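Local coordinates for protein RV1873 (PDB 2JEK) that is of unknown function but folds as a right-handed superhelix of helices and belongs to the DUF1810 family, at residues A[40-45]-A[95-100]. Numbering follows the deposited sequence.
Sequences FVFPQL and EIFGPP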
loop_
_atom_site.group_PDB
_atom_site.type_symbol
_atom_site.label_atom_id
_atom_site.label_comp_id
_atom_site.label_asym_id
_atom_site.label_seq_id
_atom_site.Cartn_x
_atom_site.Cartn_y
_atom_site.Cartn_z
ATOM N N PHE A 40 3.583 -2.385 6.286
ATOM C CA PHE A 40 3.937 -1.006 6.613
ATOM C C PHE A 40 4.580 -0.244 5.444
ATOM O O PHE A 40 5.028 0.883 5.614
ATOM C CB PHE A 40 4.775 -0.939 7.905
ATOM C CG PHE A 40 5.974 -1.840 7.917
ATOM C CD1 PHE A 40 7.133 -1.499 7.220
ATOM C CD2 PHE A 40 5.951 -3.037 8.635
ATOM C CE1 PHE A 40 8.247 -2.324 7.238
ATOM C CE2 PHE A 40 7.073 -3.866 8.673
ATOM C CZ PHE A 40 8.217 -3.506 7.961
ATOM N N VAL A 41 4.596 -0.875 4.263
ATOM C CA VAL A 41 5.033 -0.235 3.006
ATOM C C VAL A 41 3.820 0.055 2.095
ATOM O O VAL A 41 3.741 1.131 1.495
ATOM C CB VAL A 41 6.085 -1.108 2.265
ATOM C CG1 VAL A 41 6.386 -0.571 0.852
ATOM C CG2 VAL A 41 7.368 -1.174 3.080
ATOM N N PHE A 42 2.893 -0.909 1.998
ATOM C CA PHE A 42 1.659 -0.723 1.250
ATOM C C PHE A 42 0.513 -0.964 2.222
ATOM O O PHE A 42 -0.099 -2.038 2.230
ATOM C CB PHE A 42 1.592 -1.708 0.070
ATOM C CG PHE A 42 2.504 -1.353 -1.069
ATOM C CD1 PHE A 42 2.242 -0.244 -1.873
ATOM C CD2 PHE A 42 3.612 -2.139 -1.350
ATOM C CE1 PHE A 42 3.070 0.072 -2.945
ATOM C CE2 PHE A 42 4.445 -1.824 -2.436
ATOM C CZ PHE A 42 4.176 -0.724 -3.225
ATOM N N PRO A 43 0.224 0.038 3.066
ATOM C CA PRO A 43 -0.739 -0.215 4.127
ATOM C C PRO A 43 -2.156 -0.431 3.628
ATOM O O PRO A 43 -2.558 0.117 2.593
ATOM C CB PRO A 43 -0.662 1.060 4.981
ATOM C CG PRO A 43 0.690 1.663 4.627
ATOM C CD PRO A 43 0.788 1.395 3.159
ATOM N N GLN A 44 -2.908 -1.230 4.378
ATOM C CA GLN A 44 -4.298 -1.517 4.057
ATOM C C GLN A 44 -5.165 -1.256 5.289
ATOM O O GLN A 44 -4.656 -1.107 6.403
ATOM C CB GLN A 44 -4.453 -2.971 3.602
ATOM C CG GLN A 44 -4.193 -3.994 4.710
ATOM C CD GLN A 44 -4.333 -5.418 4.247
ATOM O OE1 GLN A 44 -4.679 -6.305 5.024
ATOM N NE2 GLN A 44 -4.059 -5.650 2.977
ATOM N N LEU A 45 -6.483 -1.223 5.092
ATOM C CA LEU A 45 -7.388 -0.971 6.204
ATOM C C LEU A 45 -7.280 -2.022 7.284
ATOM O O LEU A 45 -7.180 -3.219 7.011
ATOM C CB LEU A 45 -8.846 -0.903 5.753
ATOM C CG LEU A 45 -9.306 0.402 5.108
ATOM C CD1 LEU A 45 -10.775 0.270 4.696
ATOM C CD2 LEU A 45 -9.127 1.588 6.032
ATOM N N GLU A 95 3.930 -12.272 -9.960
ATOM C CA GLU A 95 5.358 -12.498 -10.144
ATOM C C GLU A 95 6.200 -11.492 -9.359
ATOM O O GLU A 95 7.339 -11.782 -8.995
ATOM C CB GLU A 95 5.714 -12.477 -11.634
ATOM C CG GLU A 95 5.179 -13.709 -12.369
ATOM C CD GLU A 95 5.392 -13.675 -13.870
ATOM O OE1 GLU A 95 4.990 -12.694 -14.526
ATOM O OE2 GLU A 95 5.921 -14.669 -14.402
ATOM N N ILE A 96 5.631 -10.316 -9.088
ATOM C CA ILE A 96 6.335 -9.281 -8.330
ATOM C C ILE A 96 6.056 -9.452 -6.833
ATOM O O ILE A 96 6.980 -9.374 -6.006
ATOM C CB ILE A 96 5.907 -7.850 -8.782
ATOM C CG1 ILE A 96 6.125 -7.669 -10.294
ATOM C CG2 ILE A 96 6.682 -6.783 -7.988
ATOM C CD1 ILE A 96 5.439 -6.436 -10.882
ATOM N N PHE A 97 4.781 -9.679 -6.513
ATOM C CA PHE A 97 4.301 -9.864 -5.142
ATOM C C PHE A 97 3.640 -11.232 -5.049
ATOM O O PHE A 97 2.512 -11.406 -5.512
ATOM C CB PHE A 97 3.249 -8.805 -4.781
ATOM C CG PHE A 97 3.780 -7.413 -4.720
ATOM C CD1 PHE A 97 4.269 -6.883 -3.530
ATOM C CD2 PHE A 97 3.782 -6.627 -5.857
ATOM C CE1 PHE A 97 4.765 -5.590 -3.487
ATOM C CE2 PHE A 97 4.261 -5.340 -5.816
ATOM C CZ PHE A 97 4.754 -4.819 -4.639
ATOM N N GLY A 98 4.322 -12.195 -4.443
ATOM C CA GLY A 98 3.725 -13.525 -4.305
ATOM C C GLY A 98 2.477 -13.455 -3.437
ATOM O O GLY A 98 2.436 -12.656 -2.495
ATOM N N PRO A 99 1.438 -14.263 -3.742
ATOM C CA PRO A 99 0.300 -14.301 -2.816
ATOM C C PRO A 99 0.789 -14.568 -1.388
ATOM O O PRO A 99 1.757 -15.319 -1.209
ATOM C CB PRO A 99 -0.538 -15.475 -3.334
ATOM C CG PRO A 99 -0.220 -15.523 -4.787
ATOM C CD PRO A 99 1.233 -15.159 -4.897
ATOM N N PRO A 100 0.148 -13.957 -0.372
ATOM C CA PRO A 100 -1.062 -13.141 -0.442
ATOM C C PRO A 100 -0.783 -11.650 -0.630
ATOM O O PRO A 100 -1.699 -10.832 -0.497
ATOM C CB PRO A 100 -1.690 -13.389 0.932
ATOM C CG PRO A 100 -0.498 -13.461 1.843
ATOM C CD PRO A 100 0.628 -14.074 1.021
#
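Phe-42 and Phe-97 reach toward each other inside the all-helical, right-handed superhelix of this DUF1810 protein, a worked example of how two distant loops can meet in a hydrophobic core through aromatic side chains alone. Each phenylalanine lies in the loop just beyond a short helix, 38-41 in one case and 93-96 in the other. Their CA atoms stay 11.5 Å apart and no hydrogen bond joins the two segments, which leaves the rings to span the distance.

Followed outward from its backbone, Phe-97 sets off toward the other segment at CB, with CG anti to its own carbonyl carbon (chi1 -66°). CB, CG and the first ring atoms, CD1 and CD2, stay short of Phe-42. Farther out, CE1 comes to 3.9 Å from CE2 of Phe-42, and the contact falls on the CE1-CZ side of the ring. Phe-42 has its CG likewise anti to the carbonyl carbon, and its CB too is directed at the opposite segment.

The ring planes stand at 80° with centroids 5.8 Å apart, and they meet obliquely. The interface is small, 69 Å² counting both sides, yet both residues that form it are buried. Leu-105 of helix 101-115 touches both rings, while helix 74-87 packs Leu-78, Cys-81 and Thr-82 against Phe-42 and Val-85 against Phe-97; the pair thus ties two chain turns to two longer helices. At the far end of Phe-97, CZ makes the closest approach, 3.7 Å from CE2 of Phe-42.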